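Local coordinates for nine-heme cytochrome c (Desulfovibrio desulfuricans, PDB 1OFW), which carries electrons through nine covalently bound c-type hemes and may form part of a transmembrane redox complex that delivers electrons to the cytoplasm for sulfate reduction, at residues E107-A112 with M205-D210; E170-M175 with I223-C228; H218-I223 with S232-T237. All coordinates share one frame; numbering follows the deposited sequence.

Interaction 1: residues E107-A112 with M205-D210. With HEC (heme c), chain F.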
loop_
_atom_site.group_PDB
_atom_site.type_symbol
_atom_site.label_atom_id
_atom_site.label_comp_id
_atom_site.label_asym_id
_atom_site.label_seq_id
_atom_site.Cartn_x
_atom_site.Cartn_y
_atom_site.Cartn_z
ATOM N N GLU A 107 1.999 11.917 0.708
ATOM C CA GLU A 107 1.522 13.274 0.832
ATOM C C GLU A 107 0.618 13.521 2.025
ATOM O O GLU A 107 0.276 14.688 2.289
ATOM C CB GLU A 107 0.748 13.624 -0.452
ATOM C CG GLU A 107 1.630 13.547 -1.682
ATOM C CD GLU A 107 0.922 13.883 -2.983
ATOM O OE1 GLU A 107 -0.262 14.270 -2.947
ATOM O OE2 GLU A 107 1.591 13.737 -4.029
ATOM N N ARG A 108 0.174 12.494 2.726
ATOM C CA ARG A 108 -0.740 12.589 3.840
ATOM C C ARG A 108 0.012 12.351 5.160
ATOM O O ARG A 108 0.597 11.292 5.317
ATOM C CB ARG A 108 -1.885 11.584 3.754
ATOM C CG ARG A 108 -2.749 11.823 2.510
ATOM C CD ARG A 108 -3.831 10.810 2.253
ATOM N NE ARG A 108 -4.613 10.506 3.435
ATOM C CZ ARG A 108 -5.383 9.441 3.612
ATOM N NH1 ARG A 108 -5.501 8.579 2.642
ATOM N NH2 ARG A 108 -6.009 9.305 4.771
ATOM N N ARG A 109 -0.009 13.341 6.042
ATOM C CA ARG A 109 0.822 13.273 7.239
ATOM C C ARG A 109 0.616 12.013 8.048
ATOM O O ARG A 109 1.593 11.490 8.608
ATOM C CB ARG A 109 0.522 14.486 8.129
ATOM C CG ARG A 109 1.616 14.838 9.073
ATOM C CD ARG A 109 1.263 15.905 10.122
ATOM N NE ARG A 109 1.745 15.352 11.386
ATOM C CZ ARG A 109 1.248 14.915 12.522
ATOM N NH1 ARG A 109 -0.054 14.899 12.800
ATOM N NH2 ARG A 109 2.100 14.462 13.459
ATOM N N GLU A 110 -0.605 11.516 8.150
ATOM C CA GLU A 110 -0.909 10.363 9.005
ATOM C C GLU A 110 -0.296 9.104 8.412
ATOM O O GLU A 110 -0.074 8.119 9.119
ATOM C CB GLU A 110 -2.404 10.206 9.236
ATOM C CG GLU A 110 -3.236 9.941 8.012
ATOM C CD GLU A 110 -3.795 11.178 7.344
ATOM O OE1 GLU A 110 -3.233 12.269 7.425
ATOM O OE2 GLU A 110 -4.845 11.085 6.686
ATOM N N CYS A 111 0.002 9.110 7.131
ATOM C CA CYS A 111 0.610 7.975 6.460
ATOM C C CYS A 111 2.112 8.100 6.302
ATOM O O CYS A 111 2.827 7.089 6.241
ATOM C CB CYS A 111 0.008 7.855 5.043
ATOM S SG CYS A 111 -1.763 7.996 4.866
ATOM N N ALA A 112 2.631 9.323 6.214
ATOM C CA ALA A 112 3.960 9.625 5.710
ATOM C C ALA A 112 5.075 9.388 6.732
ATOM O O ALA A 112 6.253 9.412 6.342
ATOM C CB ALA A 112 4.017 11.048 5.197
ATOM N N MET A 205 -2.001 4.162 14.875
ATOM C CA MET A 205 -3.201 3.440 14.451
ATOM C C MET A 205 -4.454 4.298 14.542
ATOM O O MET A 205 -5.374 4.200 13.715
ATOM C CB MET A 205 -3.379 2.204 15.343
ATOM C CG MET A 205 -2.408 1.097 15.008
ATOM S SD MET A 205 -2.438 -0.322 16.099
ATOM C CE MET A 205 -4.066 -0.960 15.712
ATOM N N GLU A 206 -4.550 5.163 15.557
ATOM C CA GLU A 206 -5.783 5.948 15.739
ATOM C C GLU A 206 -6.033 6.847 14.539
ATOM O O GLU A 206 -7.184 7.003 14.115
ATOM C CB GLU A 206 -5.678 6.742 17.045
ATOM C CG GLU A 206 -6.696 7.876 17.180
ATOM C CD GLU A 206 -8.066 7.307 17.504
ATOM O OE1 GLU A 206 -8.099 6.125 17.904
ATOM O OE2 GLU A 206 -9.065 8.043 17.348
ATOM N N ARG A 207 -4.979 7.428 13.988
ATOM C CA ARG A 207 -5.068 8.392 12.912
ATOM C C ARG A 207 -5.483 7.763 11.564
ATOM O O ARG A 207 -5.837 8.524 10.636
ATOM C CB ARG A 207 -3.749 9.104 12.678
ATOM C CG ARG A 207 -3.567 10.417 13.425
ATOM C CD ARG A 207 -2.158 10.993 13.116
ATOM N NE ARG A 207 -1.263 10.248 13.982
ATOM C CZ ARG A 207 -0.476 10.643 14.958
ATOM N NH1 ARG A 207 -0.316 11.895 15.349
ATOM N NH2 ARG A 207 0.211 9.683 15.568
ATOM N N ILE A 208 -5.409 6.438 11.460
ATOM C CA ILE A 208 -5.772 5.764 10.214
ATOM C C ILE A 208 -6.875 4.746 10.380
ATOM O O ILE A 208 -7.119 3.899 9.522
ATOM C CB ILE A 208 -4.530 5.052 9.643
ATOM C CG1 ILE A 208 -3.985 3.942 10.491
ATOM C CG2 ILE A 208 -3.447 6.098 9.386
ATOM C CD1 ILE A 208 -3.046 2.992 9.787
ATOM N N LYS A 209 -7.580 4.806 11.533
ATOM C CA LYS A 209 -8.456 3.667 11.832
ATOM C C LYS A 209 -9.618 3.566 10.842
ATOM O O LYS A 209 -10.165 2.476 10.645
ATOM C CB LYS A 209 -8.971 3.720 13.283
ATOM C CG LYS A 209 -9.943 4.843 13.568
ATOM C CD LYS A 209 -10.225 4.928 15.076
ATOM C CE LYS A 209 -10.951 6.230 15.384
ATOM N NZ LYS A 209 -10.982 6.524 16.842
ATOM N N ASP A 210 -10.028 4.639 10.192
ATOM C CA ASP A 210 -11.153 4.365 9.268
ATOM C C ASP A 210 -10.775 4.467 7.807
ATOM O O ASP A 210 -11.620 4.498 6.890
ATOM C CB ASP A 210 -12.249 5.354 9.652
ATOM C CG ASP A 210 -12.813 5.015 11.023
ATOM O OD1 ASP A 210 -13.157 3.839 11.283
ATOM O OD2 ASP A 210 -12.909 5.963 11.829
HETATM FE FE HEC F . 0.594 1.719 5.249
HETATM C CHA HEC F . 1.614 -1.051 3.448
HETATM C CHB HEC F . -1.327 2.697 2.624
HETATM C CHC HEC F . -0.524 4.391 7.038
HETATM C CHD HEC F . 2.630 0.794 7.817
HETATM N NA HEC F . 0.225 0.981 3.433
HETATM C C1A HEC F . 0.768 -0.132 2.841
HETATM C C2A HEC F . 0.367 -0.226 1.456
HETATM C C3A HEC F . -0.447 0.834 1.208
HETATM C C4A HEC F . -0.565 1.566 2.453
HETATM C CMA HEC F . -1.111 1.228 -0.118
HETATM C CAA HEC F . 0.828 -1.320 0.501
HETATM C CBA HEC F . 2.312 -1.088 0.071
HETATM C CGA HEC F . 2.396 -0.004 -0.972
HETATM O O1A HEC F . 1.674 -0.087 -1.988
HETATM O O2A HEC F . 3.144 0.978 -0.813
HETATM N NB HEC F . -0.669 3.239 4.901
HETATM C C1B HEC F . -1.367 3.507 3.739
HETATM C C2B HEC F . -2.102 4.737 3.844
HETATM C C3B HEC F . -1.873 5.231 5.075
HETATM C C4B HEC F . -0.985 4.275 5.742
HETATM C CMB HEC F . -2.947 5.299 2.668
HETATM C CAB HEC F . -2.384 6.523 5.716
HETATM C CBB HEC F . -3.917 6.588 5.788
HETATM N NC HEC F . 1.012 2.458 7.056
HETATM C C1C HEC F . 0.394 3.558 7.628
HETATM C C2C HEC F . 0.879 3.719 9.001
HETATM C C3C HEC F . 1.790 2.747 9.206
HETATM C C4C HEC F . 1.857 1.922 8.009
HETATM C CMC HEC F . 0.412 4.825 9.957
HETATM C CAC HEC F . 2.682 2.535 10.442
HETATM C CBC HEC F . 1.898 2.270 11.750
HETATM N ND HEC F . 1.897 0.234 5.518
HETATM C C1D HEC F . 2.630 -0.004 6.693
HETATM C C2D HEC F . 3.387 -1.231 6.538
HETATM C C3D HEC F . 3.106 -1.755 5.338
HETATM C C4D HEC F . 2.174 -0.847 4.707
HETATM C CMD HEC F . 4.312 -1.787 7.628
HETATM C CAD HEC F . 3.587 -3.076 4.713
HETATM C CBD HEC F . 4.620 -2.854 3.570
HETATM C CGD HEC F . 4.730 -4.163 2.742
HETATM O O1D HEC F . 5.332 -5.105 3.256
HETATM O O2D HEC F . 4.211 -4.245 1.609
HETATM O O HOH W 1 -0.761 7.711 11.839
HETATM O O HOH W 2 -6.728 8.686 8.045
#

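Interaction 2: residues E170-M175 with I223-C228. With HEC (heme c), chain H.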
loop_
_atom_site.group_PDB
_atom_site.type_symbol
_atom_site.label_atom_id
_atom_site.label_comp_id
_atom_site.label_asym_id
_atom_site.label_seq_id
_atom_site.Cartn_x
_atom_site.Cartn_y
_atom_site.Cartn_z
ATOM N N GLU A 170 -8.288 -7.180 10.908
ATOM C CA GLU A 170 -8.168 -6.320 12.084
ATOM C C GLU A 170 -6.712 -6.303 12.544
ATOM O O GLU A 170 -6.155 -7.363 12.704
ATOM C CB GLU A 170 -9.069 -6.810 13.228
ATOM C CG GLU A 170 -10.386 -6.067 13.360
ATOM C CD GLU A 170 -10.228 -4.621 12.918
ATOM O OE1 GLU A 170 -10.425 -4.356 11.712
ATOM O OE2 GLU A 170 -9.899 -3.750 13.752
ATOM N N PRO A 171 -6.098 -5.159 12.739
ATOM C CA PRO A 171 -4.721 -5.124 13.254
ATOM C C PRO A 171 -4.691 -5.592 14.703
ATOM O O PRO A 171 -5.639 -5.406 15.468
ATOM C CB PRO A 171 -4.368 -3.645 13.206
ATOM C CG PRO A 171 -5.686 -2.954 13.266
ATOM C CD PRO A 171 -6.633 -3.827 12.473
ATOM N N VAL A 172 -3.606 -6.252 15.092
ATOM C CA VAL A 172 -3.566 -6.686 16.481
ATOM C C VAL A 172 -3.563 -5.448 17.345
ATOM O O VAL A 172 -3.131 -4.358 17.060
ATOM C CB VAL A 172 -2.329 -7.519 16.848
ATOM C CG1 VAL A 172 -2.295 -8.877 16.169
ATOM C CG2 VAL A 172 -1.056 -6.761 16.497
ATOM N N SER A 173 -4.090 -5.703 18.557
ATOM C CA SER A 173 -4.123 -4.653 19.577
ATOM C C SER A 173 -2.748 -4.272 20.074
ATOM O O SER A 173 -1.959 -5.188 20.312
ATOM C CB SER A 173 -4.948 -5.278 20.710
ATOM O OG SER A 173 -5.184 -4.342 21.717
ATOM N N PRO A 174 -2.490 -2.993 20.252
ATOM C CA PRO A 174 -1.208 -2.591 20.853
ATOM C C PRO A 174 -0.931 -3.135 22.245
ATOM O O PRO A 174 0.185 -3.149 22.754
ATOM C CB PRO A 174 -1.348 -1.067 20.983
ATOM C CG PRO A 174 -2.282 -0.719 19.840
ATOM C CD PRO A 174 -3.316 -1.826 19.883
ATOM N N MET A 175 -1.917 -3.577 22.960
ATOM C CA MET A 175 -1.937 -4.281 24.199
ATOM C C MET A 175 -1.197 -5.615 24.114
ATOM O O MET A 175 -0.777 -6.089 25.174
ATOM C CB MET A 175 -3.343 -4.688 24.682
ATOM C CG MET A 175 -4.264 -3.547 24.965
ATOM S SD MET A 175 -3.648 -2.511 26.264
ATOM C CE MET A 175 -4.380 -0.947 25.756
ATOM N N ILE A 223 0.882 -6.722 10.639
ATOM C CA ILE A 223 1.673 -6.019 9.638
ATOM C C ILE A 223 2.226 -4.687 10.101
ATOM O O ILE A 223 3.318 -4.294 9.670
ATOM C CB ILE A 223 0.849 -5.842 8.336
ATOM C CG1 ILE A 223 1.769 -5.592 7.142
ATOM C CG2 ILE A 223 -0.207 -4.774 8.488
ATOM C CD1 ILE A 223 1.166 -5.729 5.769
ATOM N N LEU A 224 1.527 -3.952 10.984
ATOM C CA LEU A 224 2.042 -2.636 11.354
ATOM C C LEU A 224 3.288 -2.778 12.224
ATOM O O LEU A 224 4.061 -1.812 12.281
ATOM C CB LEU A 224 0.975 -1.788 12.027
ATOM C CG LEU A 224 -0.287 -1.540 11.196
ATOM C CD1 LEU A 224 -1.280 -0.730 12.057
ATOM C CD2 LEU A 224 0.034 -0.855 9.871
ATOM N N CYS A 225 3.453 -3.952 12.830
ATOM C CA CYS A 225 4.682 -4.187 13.582
ATOM C C CYS A 225 5.906 -4.129 12.676
ATOM O O CYS A 225 7.011 -3.758 13.109
ATOM C CB CYS A 225 4.657 -5.532 14.294
ATOM S SG CYS A 225 3.177 -5.923 15.229
ATOM N N ALA A 226 5.764 -4.521 11.412
ATOM C CA ALA A 226 6.858 -4.556 10.492
ATOM C C ALA A 226 7.312 -3.174 10.046
ATOM O O ALA A 226 8.346 -3.052 9.385
ATOM C CB ALA A 226 6.463 -5.381 9.250
ATOM N N THR A 227 6.569 -2.133 10.395
ATOM C CA THR A 227 6.993 -0.757 10.159
ATOM C C THR A 227 8.420 -0.549 10.649
ATOM O O THR A 227 9.268 0.027 9.983
ATOM C CB THR A 227 6.122 0.252 10.885
ATOM O OG1 THR A 227 4.741 0.106 10.518
ATOM C CG2 THR A 227 6.567 1.661 10.512
ATOM N N CYS A 228 8.613 -1.062 11.868
ATOM C CA CYS A 228 9.888 -0.931 12.548
ATOM C C CYS A 228 10.638 -2.243 12.609
ATOM O O CYS A 228 11.838 -2.267 12.328
ATOM C CB CYS A 228 9.628 -0.352 13.947
ATOM S SG CYS A 228 8.746 1.225 13.908
HETATM FE FE HEC H . 8.198 -3.146 18.808
HETATM C CHA HEC H . 10.865 -3.686 20.891
HETATM C CHB HEC H . 6.885 -6.200 19.704
HETATM C CHC HEC H . 5.465 -2.537 16.862
HETATM C CHD HEC H . 9.667 -0.283 17.677
HETATM N NA HEC H . 8.749 -4.623 20.049
HETATM C C1A HEC H . 9.890 -4.663 20.832
HETATM C C2A HEC H . 9.925 -5.879 21.595
HETATM C C3A HEC H . 8.820 -6.565 21.276
HETATM C C4A HEC H . 8.085 -5.800 20.303
HETATM C CMA HEC H . 8.390 -7.921 21.870
HETATM C CAA HEC H . 11.016 -6.302 22.588
HETATM C CBA HEC H . 10.791 -5.625 23.956
HETATM C CGA HEC H . 11.870 -5.973 24.981
HETATM O O1A HEC H . 13.026 -6.166 24.594
HETATM O O2A HEC H . 11.512 -6.032 26.178
HETATM N NB HEC H . 6.541 -4.161 18.343
HETATM C C1B HEC H . 6.190 -5.423 18.777
HETATM C C2B HEC H . 4.947 -5.826 18.169
HETATM C C3B HEC H . 4.524 -4.800 17.388
HETATM C C4B HEC H . 5.513 -3.749 17.504
HETATM C CMB HEC H . 4.280 -7.178 18.399
HETATM C CAB HEC H . 3.275 -4.679 16.542
HETATM C CBB HEC H . 1.977 -4.830 17.365
HETATM N NC HEC H . 7.659 -1.690 17.566
HETATM C C1C HEC H . 6.486 -1.600 16.827
HETATM C C2C HEC H . 6.505 -0.408 16.015
HETATM C C3C HEC H . 7.686 0.217 16.242
HETATM C C4C HEC H . 8.402 -0.595 17.216
HETATM C CMC HEC H . 5.368 -0.014 15.054
HETATM C CAC HEC H . 8.266 1.492 15.626
HETATM C CBC HEC H . 7.260 2.666 15.681
HETATM N ND HEC H . 9.887 -2.176 19.241
HETATM C C1D HEC H . 10.340 -1.033 18.617
HETATM C C2D HEC H . 11.682 -0.711 19.068
HETATM C C3D HEC H . 12.034 -1.686 19.953
HETATM C C4D HEC H . 10.924 -2.574 20.069
HETATM C CMD HEC H . 12.531 0.449 18.616
HETATM C CAD HEC H . 13.391 -1.813 20.651
HETATM C CBD HEC H . 14.168 -2.975 19.961
HETATM C CGD HEC H . 15.625 -3.029 20.357
HETATM O O1D HEC H . 16.143 -2.091 20.975
HETATM O O2D HEC H . 16.227 -4.070 19.995
#

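Interaction 3: residues H218-I223 with S232-T237. With HEC (heme c), chain F.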
loop_
_atom_site.group_PDB
_atom_site.type_symbol
_atom_site.label_atom_id
_atom_site.label_comp_id
_atom_site.label_asym_id
_atom_site.label_seq_id
_atom_site.Cartn_x
_atom_site.Cartn_y
_atom_site.Cartn_z
ATOM N N HIS A 218 -3.145 -3.045 4.619
ATOM C CA HIS A 218 -2.601 -3.498 5.926
ATOM C C HIS A 218 -3.324 -4.783 6.256
ATOM O O HIS A 218 -4.244 -4.817 7.079
ATOM C CB HIS A 218 -2.820 -2.418 6.960
ATOM C CG HIS A 218 -2.128 -1.119 6.707
ATOM N ND1 HIS A 218 -2.468 0.012 7.383
ATOM C CD2 HIS A 218 -1.139 -0.709 5.877
ATOM C CE1 HIS A 218 -1.723 1.042 7.005
ATOM N NE2 HIS A 218 -0.896 0.604 6.061
ATOM N N ASN A 219 -2.939 -5.828 5.543
ATOM C CA ASN A 219 -3.847 -6.969 5.450
ATOM C C ASN A 219 -3.353 -8.226 6.150
ATOM O O ASN A 219 -3.792 -9.323 5.798
ATOM C CB ASN A 219 -4.135 -7.242 3.970
ATOM C CG ASN A 219 -2.876 -7.396 3.152
ATOM O OD1 ASN A 219 -1.791 -7.769 3.608
ATOM N ND2 ASN A 219 -3.001 -7.064 1.866
ATOM N N LYS A 220 -2.458 -8.125 7.120
ATOM C CA LYS A 220 -2.078 -9.217 8.021
ATOM C C LYS A 220 -2.201 -8.639 9.429
ATOM O O LYS A 220 -1.928 -7.458 9.611
ATOM C CB LYS A 220 -0.685 -9.742 7.781
ATOM C CG LYS A 220 -0.381 -10.307 6.420
ATOM C CD LYS A 220 -0.945 -11.674 6.184
ATOM C CE LYS A 220 -0.465 -12.315 4.891
ATOM N NZ LYS A 220 -1.594 -12.979 4.175
ATOM N N PRO A 221 -2.658 -9.382 10.419
ATOM C CA PRO A 221 -2.913 -8.750 11.726
ATOM C C PRO A 221 -1.682 -8.081 12.337
ATOM O O PRO A 221 -1.820 -7.056 13.022
ATOM C CB PRO A 221 -3.346 -9.948 12.578
ATOM C CG PRO A 221 -3.927 -10.903 11.588
ATOM C CD PRO A 221 -3.025 -10.800 10.386
ATOM N N GLU A 222 -0.500 -8.617 12.153
ATOM C CA GLU A 222 0.697 -8.017 12.726
ATOM C C GLU A 222 1.468 -7.122 11.770
ATOM O O GLU A 222 2.629 -6.734 12.016
ATOM C CB GLU A 222 1.672 -9.114 13.198
ATOM C CG GLU A 222 0.921 -10.253 13.883
ATOM C CD GLU A 222 0.511 -11.336 12.884
ATOM O OE1 GLU A 222 0.345 -11.173 11.638
ATOM O OE2 GLU A 222 0.323 -12.466 13.411
ATOM N N ILE A 223 0.882 -6.722 10.639
ATOM C CA ILE A 223 1.673 -6.019 9.638
ATOM C C ILE A 223 2.226 -4.687 10.101
ATOM O O ILE A 223 3.318 -4.294 9.670
ATOM C CB ILE A 223 0.849 -5.842 8.336
ATOM C CG1 ILE A 223 1.769 -5.592 7.142
ATOM C CG2 ILE A 223 -0.207 -4.774 8.488
ATOM C CD1 ILE A 223 1.166 -5.729 5.769
ATOM N N SER A 232 11.869 -9.448 8.938
ATOM C CA SER A 232 11.748 -10.697 9.690
ATOM C C SER A 232 10.276 -11.097 9.709
ATOM O O SER A 232 9.419 -10.254 9.432
ATOM C CB SER A 232 12.323 -10.566 11.076
ATOM O OG SER A 232 11.537 -9.819 11.957
ATOM N N PRO A 233 9.979 -12.358 9.934
ATOM C CA PRO A 233 8.574 -12.778 9.834
ATOM C C PRO A 233 7.700 -12.021 10.787
ATOM O O PRO A 233 8.074 -11.598 11.882
ATOM C CB PRO A 233 8.644 -14.240 10.242
ATOM C CG PRO A 233 10.030 -14.680 9.881
ATOM C CD PRO A 233 10.885 -13.469 10.242
ATOM N N LEU A 234 6.440 -11.821 10.391
ATOM C CA LEU A 234 5.538 -11.186 11.350
ATOM C C LEU A 234 5.400 -12.055 12.594
ATOM O O LEU A 234 5.284 -13.298 12.551
ATOM C CB LEU A 234 4.198 -10.966 10.682
ATOM C CG LEU A 234 4.121 -10.103 9.446
ATOM C CD1 LEU A 234 2.700 -9.859 8.966
ATOM C CD2 LEU A 234 4.800 -8.766 9.761
ATOM N N SER A 235 5.427 -11.362 13.726
ATOM C CA SER A 235 5.554 -11.999 15.028
ATOM C C SER A 235 5.168 -11.083 16.166
ATOM O O SER A 235 5.422 -9.872 16.031
ATOM C CB SER A 235 7.038 -12.280 15.201
ATOM O OG SER A 235 7.359 -13.281 16.118
ATOM N N LEU A 236 4.650 -11.581 17.283
ATOM C CA LEU A 236 4.467 -10.739 18.458
ATOM C C LEU A 236 5.746 -10.525 19.237
ATOM O O LEU A 236 5.869 -9.686 20.117
ATOM C CB LEU A 236 3.394 -11.327 19.386
ATOM C CG LEU A 236 1.984 -11.377 18.744
ATOM C CD1 LEU A 236 1.017 -12.096 19.682
ATOM C CD2 LEU A 236 1.495 -9.987 18.374
ATOM N N THR A 237 6.769 -11.292 19.007
ATOM C CA THR A 237 8.090 -11.245 19.629
ATOM C C THR A 237 9.200 -11.217 18.609
ATOM O O THR A 237 10.020 -12.142 18.485
ATOM C CB THR A 237 8.289 -12.433 20.613
ATOM O OG1 THR A 237 7.991 -13.652 19.925
ATOM C CG2 THR A 237 7.346 -12.289 21.779
HETATM FE FE HEC F . 0.594 1.719 5.249
HETATM C CHA HEC F . 1.614 -1.051 3.448
HETATM C CHB HEC F . -1.327 2.697 2.624
HETATM C CHC HEC F . -0.524 4.391 7.038
HETATM C CHD HEC F . 2.630 0.794 7.817
HETATM N NA HEC F . 0.225 0.981 3.433
HETATM C C1A HEC F . 0.768 -0.132 2.841
HETATM C C2A HEC F . 0.367 -0.226 1.456
HETATM C C3A HEC F . -0.447 0.834 1.208
HETATM C C4A HEC F . -0.565 1.566 2.453
HETATM C CMA HEC F . -1.111 1.228 -0.118
HETATM C CAA HEC F . 0.828 -1.320 0.501
HETATM C CBA HEC F . 2.312 -1.088 0.071
HETATM C CGA HEC F . 2.396 -0.004 -0.972
HETATM O O1A HEC F . 1.674 -0.087 -1.988
HETATM O O2A HEC F . 3.144 0.978 -0.813
HETATM N NB HEC F . -0.669 3.239 4.901
HETATM C C1B HEC F . -1.367 3.507 3.739
HETATM C C2B HEC F . -2.102 4.737 3.844
HETATM C C3B HEC F . -1.873 5.231 5.075
HETATM C C4B HEC F . -0.985 4.275 5.742
HETATM C CMB HEC F . -2.947 5.299 2.668
HETATM C CAB HEC F . -2.384 6.523 5.716
HETATM C CBB HEC F . -3.917 6.588 5.788
HETATM N NC HEC F . 1.012 2.458 7.056
HETATM C C1C HEC F . 0.394 3.558 7.628
HETATM C C2C HEC F . 0.879 3.719 9.001
HETATM C C3C HEC F . 1.790 2.747 9.206
HETATM C C4C HEC F . 1.857 1.922 8.009
HETATM C CMC HEC F . 0.412 4.825 9.957
HETATM C CAC HEC F . 2.682 2.535 10.442
HETATM C CBC HEC F . 1.898 2.270 11.750
HETATM N ND HEC F . 1.897 0.234 5.518
HETATM C C1D HEC F . 2.630 -0.004 6.693
HETATM C C2D HEC F . 3.387 -1.231 6.538
HETATM C C3D HEC F . 3.106 -1.755 5.338
HETATM C C4D HEC F . 2.174 -0.847 4.707
HETATM C CMD HEC F . 4.312 -1.787 7.628
HETATM C CAD HEC F . 3.587 -3.076 4.713
HETATM C CBD HEC F . 4.620 -2.854 3.570
HETATM C CGD HEC F . 4.730 -4.163 2.742
HETATM O O1D HEC F . 5.332 -5.105 3.256
HETATM O O2D HEC F . 4.211 -4.245 1.609
#

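Interaction 1: residues E107-A112 with M205-D210
The side chain of Glu110 lies against Arg207 and Ile208. CB packs on the aliphatic root of Arg207, Glu110 CB being 3.9 Å from Arg207 CB. Glu110 CG, set between the backbone N and the carbonyl carbon (chi1 62°), reaches Ile208 CG2 at 4.1 Å and also touches Arg207 O and CBB, the terminal carbon of the heme's thioether arm. A bend at chi2 (-92°) then turns the carboxylate away from residues 205-210 and back to its own segment, where Glu110 OE2 forms a salt bridge with Arg108 NH2 at 2.9 Å. That nitrogen comes to the anti side of the carboxylate, well tilted from its plane, while OE2 lies nearly in the guanidinium plane; Asp211 is a second acidic partner of Arg108. Cys111 follows directly as the first cysteine of a CXXCH heme-binding motif, and its SG is bonded to CAB of the heme that sits asymmetrically between the two tetraheme clusters. Sequence from two class III cytochrome c regions thus meets at one heme: Cys111, with Cys114, holds it, and branched, apolar Ile208 suits its rim, with Ile208 CG2 3.7 Å from heme CBB. Two waters each bridge a backbone oxygen of one segment to a side-chain atom of the other. One donates to Glu110 O and weakly accepts from Arg207 NE; another donates to Arg207 O and weakly to Glu110 OE2. Farther out, Arg109 NH1 and Arg207 NH1 approach to 3.9 Å with their guanidinium planes 85° apart. Met274 O holds Arg109 NE, and Arg207 NH1 binds a propionate oxygen of another heme, whose charge would ease the crowding.

Interaction 2: residues E170-M175 with I223-C228
Val172 and Cys225 approach only loosely, Val172 CG2 lying 4.5 Å from Cys225 SG; the closer packing is of Val172 on the heme arm that Cys225 carries. The same methyl, Val172 CG2, is 3.7 Å from heme CBB, so a compact, branched valine suits the place beside the thioether. The CG2 branch is the one that stands between the backbone N and the carbonyl carbon, with CG1 (chi1 -67°) anti to that carbon. Cys225 and Cys228 are the two cysteines of a CXXCH motif completed by axial ligand His229; Cys225 SG is bonded to heme CAB and Cys228 SG to heme CAC, each at 1.8 Å. Within this turn Leu224 O is gripped twice from one face of its carbonyl plane, by Thr227 N and by Thr227 OG1, the hydroxyl at 2.7 Å. Threonine thus spends its polar group on the local backbone in a buried setting. Against these covalent links and the snug valine, the other direct approach between the segments is as loose as the first: Pro171 CB stands 4.4 Å from Leu224 CD1, apolar on apolar, and Met205 of helix 197-206 packs on both residues. The two ends of the proline-rich segment, Glu170 and Met175, are exposed.

Interaction 3: residues H218-I223 with S232-T237
Leu234 reaches across to Lys220 and Glu222, two residues of the type I beta turn from Lys220 to Ile223 that joins an axial heme ligand, His218, to the next CXXCH motif of this class III cytochrome c region. The two methyls of the leucine divide the work. Leu234 CD1 presses on Lys220 CB at 3.6 Å and also lies 3.8 Å from Glu222 OE1. Leu234 CD2 lies 3.7 Å from Glu222 O. A forked apolar residue suits this place because it can straddle the turn, and the long chain of lysine offers carbon near the backbone while its end leads away from the leucine. Glu222 behaves differently: it bends at chi2 (90°), which folds its carboxylate over Leu234 so that OE1 lies alongside Leu234 CB as well.

In the second shell the turn is closed by Ile223 N donating to Lys220 O at 3.1 Å. The Ile223 side chain starts away from residues 232-237, and with CG1 anti to the backbone N (chi1 -159°) Ile223 CD1 ends 3.7 Å from heme CAD. The turn therefore shows Leu234 one surface and the heme another. At the start of the segment His218 shares the iron with His115, both through imidazole nitrogens, and its own bond, from His218 NE2 to the iron, is 2.0 Å long.

How the interactions relate
Interactions 1 and 3 both touch the heme held by Cys111, the former at its thioether side and the latter through iron ligand His218; their centres are 19 Å apart, yet Ile208 CD1 packs on His218 CE1 at 3.6 Å. Interaction 2 serves the neighbouring heme held by Cys225 and Cys228. Its centre is only 6 Å from that of interaction 3, with which it shares Ile223, and Val172 N probably hydrogen-bonds to Pro221 O at 2.9 Å. Leu224 CD2 also meets His218 ND1 at 3.6 Å. Met205 ties interaction 1 to interaction 2, Met205 CG being 3.6 Å from Leu224 CD1, so the three contacts pack as one block beside the two hemes.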